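Side-chain contacts in enoyl-CoA hydratase/isomerase family protein (Pseudomonas syringae pv. tomato, PDB 3OT6), which probably acts on acyl-CoA thioesters as an enoyl-CoA hydratase or isomerase of the crotonase superfamily: residues N203-K206 against K207-K211; V212-G215 against L216-L220. All coordinates share one frame; numbering follows the deposited sequence.

Contact 1: N203-K206 against K207-K211; sequences NAHK and KTKLK
The imidazole of H205 meets the ammonium end of K209 one helical turn later, and its NE2 corner does most of the touching. K209 CE lies 3.2 Å from H205 NE2, approaching the ring obliquely, and K209 NZ gives H205 NE2 only a weak hydrogen bond of 3.2 Å. A cation beside an accepting nitrogen would probably favour a neutral ring. K209 sets its CG anti to the backbone N (chi1 176°) and bends at chi3, so that it leans toward the preceding turn while NZ reaches outward beside H205; the stronger partners of NZ are H93 O and the carboxylate of D117. Lysine suits the place because its aliphatic stem can be buried while its charge is compensated at the end.

The second flat group, the amide of N203, crosses the side chain of K207, its OD1 standing 3.6 Å from K207 CE. That same CE has K206 CE 3.8 Å away on the adjacent lysine. K206 and K207 run side by side in the same direction, and K206 NZ lies 3.9 Å from K207 NZ, a separation at which the like charges probably repel somewhat unless solvent screens them.

T208 spends its hydroxyl on the helix itself. With OG1 beside its own backbone N (chi1 -59°), T208 OG1 donates to A204 O over 2.8 Å, while T208 N reaches A204 O at 2.9 Å from the opposite face of the carbonyl plane. Two donors thus grip a single oxygen.

All of this belongs to the first turns of the long helix 202-230. H205 touches I200, just before the helix. It also packs on P96, K206 on P94 and L210 on S92, so this part of the helix rests on the connection between helix 73-91 and strand 97-100.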
ATOM      1  N   ASN A 203     -21.518  -5.011  -4.753  1.00 29.68           N
ATOM      2  CA  ASN A 203     -21.890  -3.962  -5.692  1.00 28.85           C
ATOM      3  C   ASN A 203     -22.052  -2.615  -4.981  1.00 27.17           C
ATOM      4  O   ASN A 203     -21.488  -1.619  -5.412  1.00 27.49           O
ATOM      5  CB  ASN A 203     -23.166  -4.314  -6.433  1.00 29.58           C
ATOM      6  CG  ASN A 203     -23.598  -3.198  -7.332  1.00 33.46           C
ATOM      7  OD1 ASN A 203     -23.021  -3.030  -8.408  1.00 39.27           O
ATOM      8  ND2 ASN A 203     -24.601  -2.387  -6.889  1.00 33.22           N
ATOM      9  N   ALA A 204     -22.793  -2.602  -3.875  1.00 23.70           N
ATOM     10  CA  ALA A 204     -22.860  -1.432  -3.021  1.00 22.32           C
ATOM     11  C   ALA A 204     -21.474  -0.983  -2.498  1.00 22.03           C
ATOM     12  O   ALA A 204     -21.225   0.213  -2.381  1.00 21.82           O
ATOM     13  CB  ALA A 204     -23.869  -1.647  -1.847  1.00 21.30           C
ATOM     14  N   HIS A 205     -20.578  -1.931  -2.199  1.00 21.72           N
ATOM     15  CA  HIS A 205     -19.224  -1.612  -1.793  1.00 21.14           C
ATOM     16  C   HIS A 205     -18.484  -0.850  -2.903  1.00 22.30           C
ATOM     17  O   HIS A 205     -17.913   0.223  -2.624  1.00 24.07           O
ATOM     18  CB  HIS A 205     -18.510  -2.886  -1.453  1.00 20.80           C
ATOM     19  CG  HIS A 205     -17.078  -2.711  -1.111  1.00 20.91           C
ATOM     20  ND1 HIS A 205     -16.655  -2.308   0.148  1.00 22.09           N
ATOM     21  CD2 HIS A 205     -15.956  -2.952  -1.834  1.00 18.71           C
ATOM     22  CE1 HIS A 205     -15.332  -2.297   0.173  1.00 19.38           C
ATOM     23  NE2 HIS A 205     -14.883  -2.688  -1.009  1.00 17.16           N
ATOM     24  N   LYS A 206     -18.523  -1.363  -4.140  1.00 20.64           N
ATOM     25  CA  LYS A 206     -17.840  -0.777  -5.249  1.00 20.52           C
ATOM     26  C   LYS A 206     -18.358   0.642  -5.479  1.00 21.54           C
ATOM     27  O   LYS A 206     -17.568   1.570  -5.525  1.00 22.27           O
ATOM     28  CB  LYS A 206     -18.046  -1.647  -6.506  1.00 19.87           C
ATOM     29  CG  LYS A 206     -17.485  -1.037  -7.783  1.00 23.96           C
ATOM     30  CD  LYS A 206     -17.723  -1.887  -9.068  1.00 32.22           C
ATOM     31  CE  LYS A 206     -19.220  -2.257  -9.175  1.00 40.07           C
ATOM     32  NZ  LYS A 206     -19.648  -2.928 -10.449  1.00 42.28           N
ATOM     33  N   LYS A 207     -19.676   0.811  -5.638  1.00 22.41           N
ATOM     34  CA  LYS A 207     -20.253   2.098  -5.931  1.00 23.66           C
ATOM     35  C   LYS A 207     -19.951   3.080  -4.787  1.00 24.12           C
ATOM     36  O   LYS A 207     -19.557   4.222  -5.069  1.00 24.36           O
ATOM     37  CB  LYS A 207     -21.787   1.997  -6.096  1.00 25.10           C
ATOM     38  CG  LYS A 207     -22.383   1.064  -7.208  1.00 29.64           C
ATOM     39  CD  LYS A 207     -21.830   1.383  -8.590  1.00 41.43           C
ATOM     40  CE  LYS A 207     -22.080   0.216  -9.605  1.00 46.41           C
ATOM     41  NZ  LYS A 207     -21.432   0.486 -10.962  1.00 47.98           N
ATOM     42  N   THR A 208     -20.133   2.665  -3.512  1.00 23.26           N
ATOM     43  CA  THR A 208     -19.858   3.559  -2.383  1.00 22.95           C
ATOM     44  C   THR A 208     -18.347   3.970  -2.351  1.00 23.90           C
ATOM     45  O   THR A 208     -18.010   5.137  -2.133  1.00 23.90           O
ATOM     46  CB  THR A 208     -20.315   2.947  -1.048  1.00 23.11           C
ATOM     47  OG1 THR A 208     -21.721   2.673  -1.122  1.00 22.76           O
ATOM     48  CG2 THR A 208     -20.052   3.880   0.217  1.00 18.45           C
ATOM     49  N   LYS A 209     -17.455   3.029  -2.621  1.00 22.89           N
ATOM     50  CA  LYS A 209     -16.038   3.325  -2.666  1.00 22.80           C
ATOM     51  C   LYS A 209     -15.703   4.387  -3.725  1.00 23.37           C
ATOM     52  O   LYS A 209     -15.024   5.415  -3.431  1.00 22.99           O
ATOM     53  CB  LYS A 209     -15.279   2.028  -2.914  1.00 22.76           C
ATOM     54  CG  LYS A 209     -13.823   2.169  -3.081  1.00 22.36           C
ATOM     55  CD  LYS A 209     -13.090   0.838  -3.394  1.00 21.31           C
ATOM     56  CE  LYS A 209     -13.444  -0.266  -2.419  1.00 21.96           C
ATOM     57  NZ  LYS A 209     -12.432  -1.291  -2.506  1.00 22.65           N
ATOM     58  N   LEU A 210     -16.153   4.181  -4.966  1.00 22.73           N
ATOM     59  CA  LEU A 210     -15.943   5.244  -5.955  1.00 22.70           C
ATOM     60  C   LEU A 210     -16.627   6.599  -5.585  1.00 22.27           C
ATOM     61  O   LEU A 210     -16.126   7.661  -5.958  1.00 22.02           O
ATOM     62  CB  LEU A 210     -16.312   4.798  -7.381  1.00 22.11           C
ATOM     63  CG  LEU A 210     -15.515   3.552  -7.809  1.00 25.95           C
ATOM     64  CD1 LEU A 210     -15.895   3.158  -9.253  1.00 25.17           C
ATOM     65  CD2 LEU A 210     -13.998   3.758  -7.680  1.00 19.76           C
ATOM     66  N   LYS A 211     -17.770   6.560  -4.913  1.00 21.49           N
ATOM     67  CA  LYS A 211     -18.505   7.793  -4.614  1.00 22.75           C
ATOM     68  C   LYS A 211     -17.770   8.504  -3.472  1.00 23.46           C
ATOM     69  O   LYS A 211     -17.465   9.690  -3.543  1.00 24.15           O
ATOM     70  CB  LYS A 211     -19.969   7.490  -4.208  1.00 22.20           C
ATOM     71  CG  LYS A 211     -21.020   8.531  -4.399  1.00 19.77           C
ATOM     72  CD  LYS A 211     -22.433   7.877  -4.131  1.00 23.07           C
ATOM     73  CE  LYS A 211     -23.606   8.902  -4.064  1.00 22.37           C
ATOM     74  NZ  LYS A 211     -25.027   8.328  -3.695  1.00 20.00           N
TER

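Contact 2: V212-G215 against L216-L220; sequences VRKG and LLDTL
K214 and D218, one helical turn apart, form the charged contact: K214 NZ lies 2.6 Å from D218 OD2 in a salt bridge that uses the syn lone pair of that oxygen. The lysine runs extended until chi4 (48°), where a bend brings its amine across to the acid. Opposite charges spaced by four residues suit an exposed helix flank.

Among uncharged polar groups, T219 doubles the bonding at G215. T219 OG1 is 2.7 Å from G215 O and stands above the carbonyl plane, while T219 N donates to G215 O from the other face.

The backbone bonding changes at the start. V212 O and L216 N are 5.5 Å apart, too far to bond, and a water bridges them, donating to V212 O at 3.1 Å and accepting from L216 N at 3.0 Å. L216 N adds a weak bond to R213 O, which also accepts from L217 N.

Nonpolar contact is slight: L217 CD2 lies 3.9 Å from R213 CB. The leucines instead serve the packing against other helices, L217 on helix 73-91 and L216 on both 73-91 and 141-150, whereas the guanidinium of R213 binds L91 O and D117.

The result is a local, water-bridged opening of a single i to i+4 step, with regular bonding resumed from R213 O to L217 N onward, in the last helix of the crotonase-like fold.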
ATOM      1  N   VAL A 212     -17.451   7.766  -2.422  1.00 23.22           N
ATOM      2  CA  VAL A 212     -16.791   8.377  -1.289  1.00 22.27           C
ATOM      3  C   VAL A 212     -15.460   8.952  -1.745  1.00 23.10           C
ATOM      4  O   VAL A 212     -15.113  10.075  -1.343  1.00 25.31           O
ATOM      5  CB  VAL A 212     -16.597   7.362  -0.169  1.00 21.99           C
ATOM      6  CG1 VAL A 212     -15.485   7.767   0.790  1.00 18.85           C
ATOM      7  CG2 VAL A 212     -17.943   7.116   0.529  1.00 20.79           C
ATOM      8  N   ARG A 213     -14.740   8.196  -2.572  1.00 22.24           N
ATOM      9  CA  ARG A 213     -13.339   8.430  -2.857  1.00 21.30           C
ATOM     10  C   ARG A 213     -13.086   9.302  -4.059  1.00 21.52           C
ATOM     11  O   ARG A 213     -11.933   9.572  -4.378  1.00 22.33           O
ATOM     12  CB  ARG A 213     -12.599   7.112  -2.998  1.00 20.42           C
ATOM     13  CG  ARG A 213     -12.274   6.470  -1.625  1.00 20.76           C
ATOM     14  CD  ARG A 213     -11.309   5.319  -1.764  1.00 18.26           C
ATOM     15  NE  ARG A 213     -11.034   4.676  -0.492  1.00 19.64           N
ATOM     16  CZ  ARG A 213     -10.799   3.369  -0.352  1.00 17.01           C
ATOM     17  NH1 ARG A 213     -10.825   2.570  -1.388  1.00 16.24           N
ATOM     18  NH2 ARG A 213     -10.574   2.855   0.819  1.00 12.81           N
ATOM     19  N   LYS A 214     -14.146   9.808  -4.680  1.00 22.36           N
ATOM     20  CA  LYS A 214     -14.037  10.570  -5.928  1.00 22.84           C
ATOM     21  C   LYS A 214     -13.065  11.704  -5.826  1.00 22.83           C
ATOM     22  O   LYS A 214     -12.178  11.793  -6.663  1.00 24.22           O
ATOM     23  CB  LYS A 214     -15.393  11.106  -6.419  1.00 22.65           C
ATOM     24  CG  LYS A 214     -15.202  11.986  -7.660  1.00 26.97           C
ATOM     25  CD  LYS A 214     -16.523  12.444  -8.345  1.00 38.40           C
ATOM     26  CE  LYS A 214     -16.247  13.489  -9.506  1.00 40.85           C
ATOM     27  NZ  LYS A 214     -15.129  12.951 -10.386  1.00 42.46           N
ATOM     28  N   GLY A 215     -13.227  12.572  -4.821  1.00 23.21           N
ATOM     29  CA  GLY A 215     -12.263  13.631  -4.497  1.00 23.79           C
ATOM     30  C   GLY A 215     -10.818  13.125  -4.440  1.00 25.05           C
ATOM     31  O   GLY A 215      -9.924  13.705  -5.098  1.00 26.35           O
ATOM     32  N   LEU A 216     -10.590  12.003  -3.746  1.00 24.22           N
ATOM     33  CA  LEU A 216      -9.265  11.512  -3.541  1.00 23.85           C
ATOM     34  C   LEU A 216      -8.753  11.024  -4.882  1.00 25.11           C
ATOM     35  O   LEU A 216      -7.588  11.328  -5.266  1.00 25.83           O
ATOM     36  CB  LEU A 216      -9.247  10.420  -2.488  1.00 23.75           C
ATOM     37  CG  LEU A 216      -7.972   9.570  -2.277  1.00 23.10           C
ATOM     38  CD1 LEU A 216      -6.764  10.425  -1.824  1.00 20.64           C
ATOM     39  CD2 LEU A 216      -8.200   8.439  -1.287  1.00 17.93           C
ATOM     40  N   LEU A 217      -9.609  10.315  -5.616  1.00 24.30           N
ATOM     41  CA  LEU A 217      -9.211   9.750  -6.928  1.00 23.87           C
ATOM     42  C   LEU A 217      -8.900  10.854  -7.949  1.00 23.48           C
ATOM     43  O   LEU A 217      -7.915  10.796  -8.621  1.00 23.43           O
ATOM     44  CB  LEU A 217     -10.279   8.784  -7.456  1.00 21.96           C
ATOM     45  CG  LEU A 217     -10.270   7.276  -7.111  1.00 25.48           C
ATOM     46  CD1 LEU A 217      -9.200   6.748  -6.130  1.00 22.16           C
ATOM     47  CD2 LEU A 217     -11.640   6.675  -6.794  1.00 16.48           C
ATOM     48  N   ASP A 218      -9.715  11.890  -8.051  1.00 24.06           N
ATOM     49  CA  ASP A 218      -9.370  12.969  -8.972  1.00 25.20           C
ATOM     50  C   ASP A 218      -8.079  13.651  -8.581  1.00 25.04           C
ATOM     51  O   ASP A 218      -7.247  13.888  -9.436  1.00 26.77           O
ATOM     52  CB  ASP A 218     -10.528  13.983  -9.114  1.00 25.00           C
ATOM     53  CG  ASP A 218     -11.781  13.329  -9.697  1.00 29.45           C
ATOM     54  OD1 ASP A 218     -11.652  12.201 -10.317  1.00 32.62           O
ATOM     55  OD2 ASP A 218     -12.876  13.925  -9.522  1.00 29.88           O
ATOM     56  N   THR A 219      -7.933  13.963  -7.297  1.00 24.56           N
ATOM     57  CA  THR A 219      -6.739  14.531  -6.728  1.00 24.33           C
ATOM     58  C   THR A 219      -5.467  13.711  -7.002  1.00 25.45           C
ATOM     59  O   THR A 219      -4.392  14.285  -7.286  1.00 26.03           O
ATOM     60  CB  THR A 219      -6.894  14.681  -5.210  1.00 24.23           C
ATOM     61  OG1 THR A 219      -7.964  15.576  -4.941  1.00 22.11           O
ATOM     62  CG2 THR A 219      -5.612  15.222  -4.590  1.00 22.54           C
ATOM     63  N   LEU A 220      -5.563  12.394  -6.875  1.00 25.34           N
ATOM     64  CA  LEU A 220      -4.454  11.525  -7.225  1.00 26.16           C
ATOM     65  C   LEU A 220      -4.131  11.602  -8.733  1.00 27.39           C
ATOM     66  O   LEU A 220      -2.950  11.589  -9.073  1.00 28.17           O
ATOM     67  CB  LEU A 220      -4.690  10.063  -6.782  1.00 25.31           C
ATOM     68  CG  LEU A 220      -4.546   9.751  -5.281  1.00 27.76           C
ATOM     69  CD1 LEU A 220      -5.092   8.322  -4.904  1.00 24.88           C
ATOM     70  CD2 LEU A 220      -3.100   9.931  -4.839  1.00 28.30           C
TER
HETATM   71  O   HOH W   1     -12.384  11.481  -1.452  1.00 20.78           O

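Overall arrangement
Contact 1 and contact 2 follow in series along one helix, 202-230, with their centres about 13 Å apart and both on the same side of the chain's centre. They touch where L210 CD2 packs 3.9 Å from L217 CD2, across two turns. A further tie is D117, next to strand 118-122: one of its carboxylate oxygens pairs with K209 of contact 1 and the other with R213 of contact 2. Contact 1 lies by the segment leading into strand 97-100, and contact 2 reaches helices 73-91 and 141-150. The helix thereby ties the ends of two interior strands of the central sheet, 97-100 and 118-122, to helices 73-91 and 141-150 of the crotonase-like fold.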